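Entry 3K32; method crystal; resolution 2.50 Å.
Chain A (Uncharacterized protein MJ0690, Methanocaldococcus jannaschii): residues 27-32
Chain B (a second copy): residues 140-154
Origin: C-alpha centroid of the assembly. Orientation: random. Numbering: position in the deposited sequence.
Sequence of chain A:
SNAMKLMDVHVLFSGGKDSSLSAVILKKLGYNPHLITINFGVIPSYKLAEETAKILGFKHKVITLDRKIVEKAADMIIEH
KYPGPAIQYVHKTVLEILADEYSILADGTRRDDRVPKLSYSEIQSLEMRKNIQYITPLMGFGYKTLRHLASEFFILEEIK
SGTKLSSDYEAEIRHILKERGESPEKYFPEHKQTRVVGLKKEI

Chain A (27-32) KKLGYN
Chain B 140-154: GFGYKTLRHLASEFF

No direct hydrogen bond crosses this contact between two copies of the protein; the one polar link is a water molecule that donates both of its hydrogens, one to Leu A29 O at 2.8 Å and the other to Glu B152 OE2 at 3.2 Å. A backbone carbonyl and a carboxylate are both acceptors and cannot bond to each other, so a double donor is what can join them. The glutamate is poorly ordered, with chi1 near -104° and chi2 near -130°, both between wells, so its end of the bridge is less well defined than the carbonyl end.

The chain A stretch is the end of a helix and the turn that follows. Lys A27 and Lys A28 are helical; Leu A29, at phi/psi -82/6, is the first residue to leave helical values, and Gly A30 turns the chain at 92/12, closed by a hydrogen bond from Gly A30 N to Lys A27 O of 2.7 Å. Glycine suits this place because of the backbone: at these angles a CB would be jammed against the carbonyl oxygen of Leu A29. Chain B itself leaves room, since a CB there would point toward it but stay 3.9 Å from Glu B152 OE2. Tyr A31 then takes extended angles of -81/158, and Asn A32 continues as strand, out of reach of chain B.

Chain B supplies a regular helix that runs through Phe B153; earlier in the stretch, Phe B141 and Gly B142 have extended angles (-116/130 and -93/164). Its i to i+4 bonds include Leu B149 N to Thr B145 O and Phe B153 N to Leu B149 O, each 3.0 Å. The turn of chain A sits over the side of the helix carrying Thr B145, His B148, Leu B149, Glu B152 and Phe B153. The register sets the CA of Leu A29 7.8 Å from the CA of Leu B149, and the CA of Gly A30 8.5 Å from the CA of Glu B152.

Leu A29, an m,t rotamer, is buried and fills the apolar centre. Its CD1 lies 3.9 Å from Phe B141 CZ, while its CB lies 4.1 Å from CD2 of Leu B149, also m,t. Branched leucines and a flat ring can close such a space without leaving polar atoms unpaired. Phe B153 (chi1 -83°) brings its CE2 to 3.8 Å from Leu A29 O, and Lys A28 O lies near the plane of its ring, at the edge, 4.3 Å from CZ.

Tyr A31 (chi1 -66°, chi2 -80°) starts sideways, but its long ring carries its end nearer the helix. Its CE2 packs 3.8 Å from Leu B149 CD2, and its OH reaches 3.3 Å from the methyl CG2 of Thr B145 (chi1 -52°), whose OG1 is satisfied elsewhere in the structure. The ring of His B148 (chi1 161°, t) lies obliquely to that of Tyr A31, with centroids 5.9 Å apart and planes at 36°. Together the stretches bury 322 Å², mostly through shape and apolar packing.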

# COMPACT_ATOMS: atom_id res chain seq x y z
N LYS A 27 0.61 13.71 -1.49
CA LYS A 27 1.39 14.93 -1.41
C LYS A 27 2.89 14.69 -1.12
O LYS A 27 3.76 15.14 -1.87
CB LYS A 27 0.79 15.85 -0.34
CG LYS A 27 1.35 17.25 -0.32
CD LYS A 27 1.13 17.94 -1.67
CE LYS A 27 1.56 19.41 -1.60
NZ LYS A 27 1.70 20.03 -2.95
N LYS A 28 3.19 13.97 -0.05
CA LYS A 28 4.58 13.78 0.39
C LYS A 28 5.39 13.05 -0.67
O LYS A 28 6.60 13.28 -0.81
CB LYS A 28 4.64 13.00 1.71
CG LYS A 28 3.72 13.52 2.81
CD LYS A 28 4.50 14.11 3.98
CE LYS A 28 3.61 14.32 5.20
NZ LYS A 28 4.29 15.14 6.24
N LEU A 29 4.72 12.18 -1.43
CA LEU A 29 5.39 11.46 -2.50
C LEU A 29 5.50 12.30 -3.78
O LEU A 29 5.94 11.80 -4.82
CB LEU A 29 4.67 10.14 -2.80
CG LEU A 29 4.19 9.34 -1.58
CD1 LEU A 29 3.70 7.95 -1.99
CD2 LEU A 29 5.25 9.25 -0.49
N GLY A 30 5.08 13.56 -3.69
CA GLY A 30 5.25 14.49 -4.80
C GLY A 30 4.07 14.60 -5.77
O GLY A 30 4.21 15.18 -6.84
N TYR A 31 2.92 14.03 -5.43
CA TYR A 31 1.74 14.25 -6.25
C TYR A 31 1.10 15.59 -5.92
O TYR A 31 1.32 16.16 -4.85
CB TYR A 31 0.72 13.10 -6.10
CG TYR A 31 1.24 11.80 -6.63
CD1 TYR A 31 1.23 11.53 -8.00
CD2 TYR A 31 1.78 10.83 -5.77
CE1 TYR A 31 1.72 10.33 -8.50
CE2 TYR A 31 2.27 9.62 -6.27
CZ TYR A 31 2.24 9.38 -7.64
OH TYR A 31 2.71 8.20 -8.16
N ASN A 32 0.33 16.10 -6.87
CA ASN A 32 -0.53 17.23 -6.62
C ASN A 32 -1.93 16.66 -6.47
O ASN A 32 -2.53 16.24 -7.45
CB ASN A 32 -0.46 18.22 -7.79
CG ASN A 32 -1.29 19.47 -7.56
OD1 ASN A 32 -1.83 19.68 -6.47
ND2 ASN A 32 -1.39 20.30 -8.59
N GLY B 140 -0.23 -0.76 -1.92
CA GLY B 140 -1.21 -0.05 -2.71
C GLY B 140 -0.73 0.52 -4.04
O GLY B 140 -1.50 1.18 -4.73
N PHE B 141 0.52 0.26 -4.41
CA PHE B 141 1.14 0.85 -5.60
C PHE B 141 1.51 -0.18 -6.64
O PHE B 141 2.15 -1.18 -6.34
CB PHE B 141 2.38 1.65 -5.21
CG PHE B 141 2.11 2.73 -4.23
CD1 PHE B 141 1.91 2.44 -2.89
CD2 PHE B 141 2.01 4.05 -4.64
CE1 PHE B 141 1.63 3.45 -1.97
CE2 PHE B 141 1.73 5.06 -3.73
CZ PHE B 141 1.54 4.76 -2.40
N GLY B 142 1.10 0.05 -7.87
CA GLY B 142 1.37 -0.91 -8.92
C GLY B 142 2.65 -0.64 -9.69
O GLY B 142 3.22 0.46 -9.63
N TYR B 143 3.08 -1.67 -10.42
CA TYR B 143 4.25 -1.60 -11.28
C TYR B 143 4.50 -0.21 -11.87
O TYR B 143 5.53 0.41 -11.59
CB TYR B 143 4.13 -2.61 -12.41
CG TYR B 143 5.40 -2.77 -13.19
CD1 TYR B 143 5.62 -2.04 -14.37
CD2 TYR B 143 6.39 -3.63 -12.75
CE1 TYR B 143 6.79 -2.18 -15.08
CE2 TYR B 143 7.56 -3.78 -13.46
CZ TYR B 143 7.76 -3.05 -14.61
OH TYR B 143 8.95 -3.22 -15.29
N LYS B 144 3.58 0.27 -12.70
CA LYS B 144 3.80 1.54 -13.38
C LYS B 144 3.97 2.71 -12.41
O LYS B 144 4.85 3.53 -12.57
CB LYS B 144 2.70 1.83 -14.41
CG LYS B 144 2.78 0.96 -15.65
CD LYS B 144 1.71 -0.12 -15.64
CE LYS B 144 0.35 0.44 -16.07
NZ LYS B 144 0.33 0.74 -17.52
N THR B 145 3.14 2.76 -11.37
CA THR B 145 3.26 3.83 -10.39
C THR B 145 4.64 3.85 -9.69
O THR B 145 5.24 4.92 -9.50
CB THR B 145 2.13 3.77 -9.35
OG1 THR B 145 0.88 3.71 -10.03
CG2 THR B 145 2.16 5.00 -8.48
N LEU B 146 5.12 2.67 -9.32
CA LEU B 146 6.43 2.50 -8.71
C LEU B 146 7.55 2.87 -9.67
O LEU B 146 8.56 3.46 -9.26
CB LEU B 146 6.64 1.05 -8.26
CG LEU B 146 6.34 0.59 -6.83
CD1 LEU B 146 5.39 1.50 -6.08
CD2 LEU B 146 5.84 -0.86 -6.81
N ARG B 147 7.39 2.52 -10.94
CA ARG B 147 8.42 2.85 -11.91
C ARG B 147 8.55 4.37 -11.95
O ARG B 147 9.66 4.91 -11.92
CB ARG B 147 8.09 2.30 -13.30
CG ARG B 147 9.28 2.23 -14.22
CD ARG B 147 8.92 2.57 -15.67
NE ARG B 147 8.05 1.58 -16.30
CZ ARG B 147 6.81 1.84 -16.72
NH1 ARG B 147 6.29 3.05 -16.57
NH2 ARG B 147 6.10 0.88 -17.30
N HIS B 148 7.42 5.06 -11.96
CA HIS B 148 7.42 6.52 -12.00
C HIS B 148 8.01 7.15 -10.75
O HIS B 148 8.75 8.13 -10.84
CB HIS B 148 6.01 7.07 -12.23
CG HIS B 148 5.86 8.51 -11.84
ND1 HIS B 148 5.38 8.90 -10.61
CD2 HIS B 148 6.14 9.65 -12.51
CE1 HIS B 148 5.35 10.22 -10.54
NE2 HIS B 148 5.81 10.71 -11.69
N LEU B 149 7.66 6.61 -9.58
CA LEU B 149 8.14 7.14 -8.32
C LEU B 149 9.65 6.97 -8.16
O LEU B 149 10.35 7.89 -7.70
CB LEU B 149 7.40 6.50 -7.14
CG LEU B 149 5.96 6.97 -6.87
CD1 LEU B 149 5.23 6.00 -5.96
CD2 LEU B 149 5.91 8.37 -6.28
N ALA B 150 10.15 5.80 -8.52
CA ALA B 150 11.58 5.52 -8.49
C ALA B 150 12.37 6.55 -9.30
O ALA B 150 13.38 7.10 -8.84
CB ALA B 150 11.86 4.10 -9.00
N SER B 151 11.91 6.83 -10.51
CA SER B 151 12.64 7.75 -11.36
C SER B 151 12.49 9.20 -10.87
O SER B 151 13.30 10.06 -11.21
CB SER B 151 12.23 7.58 -12.82
OG SER B 151 10.91 8.06 -13.03
N GLU B 152 11.48 9.47 -10.06
CA GLU B 152 11.35 10.81 -9.50
C GLU B 152 12.24 11.05 -8.29
O GLU B 152 12.73 12.16 -8.08
CB GLU B 152 9.90 11.13 -9.17
CG GLU B 152 9.26 12.06 -10.17
CD GLU B 152 8.57 13.21 -9.49
OE1 GLU B 152 9.25 14.18 -9.11
OE2 GLU B 152 7.33 13.15 -9.33
N PHE B 153 12.46 10.01 -7.49
CA PHE B 153 13.28 10.15 -6.29
C PHE B 153 14.76 9.84 -6.54
O PHE B 153 15.64 10.46 -5.94
CB PHE B 153 12.76 9.27 -5.16
CG PHE B 153 11.63 9.87 -4.39
CD1 PHE B 153 11.87 10.61 -3.26
CD2 PHE B 153 10.32 9.70 -4.79
CE1 PHE B 153 10.83 11.16 -2.54
CE2 PHE B 153 9.28 10.25 -4.09
CZ PHE B 153 9.53 10.98 -2.96
N PHE B 154 15.03 8.89 -7.41
CA PHE B 154 16.38 8.34 -7.48
C PHE B 154 17.10 8.53 -8.80
O PHE B 154 16.49 8.56 -9.87
CB PHE B 154 16.38 6.86 -7.12
CG PHE B 154 15.71 6.56 -5.80
CD1 PHE B 154 16.23 7.04 -4.61
CD2 PHE B 154 14.57 5.76 -5.75
CE1 PHE B 154 15.61 6.76 -3.40
CE2 PHE B 154 13.94 5.46 -4.54
CZ PHE B 154 14.46 5.96 -3.36
O HOH W 1 5.17 11.78 -7.47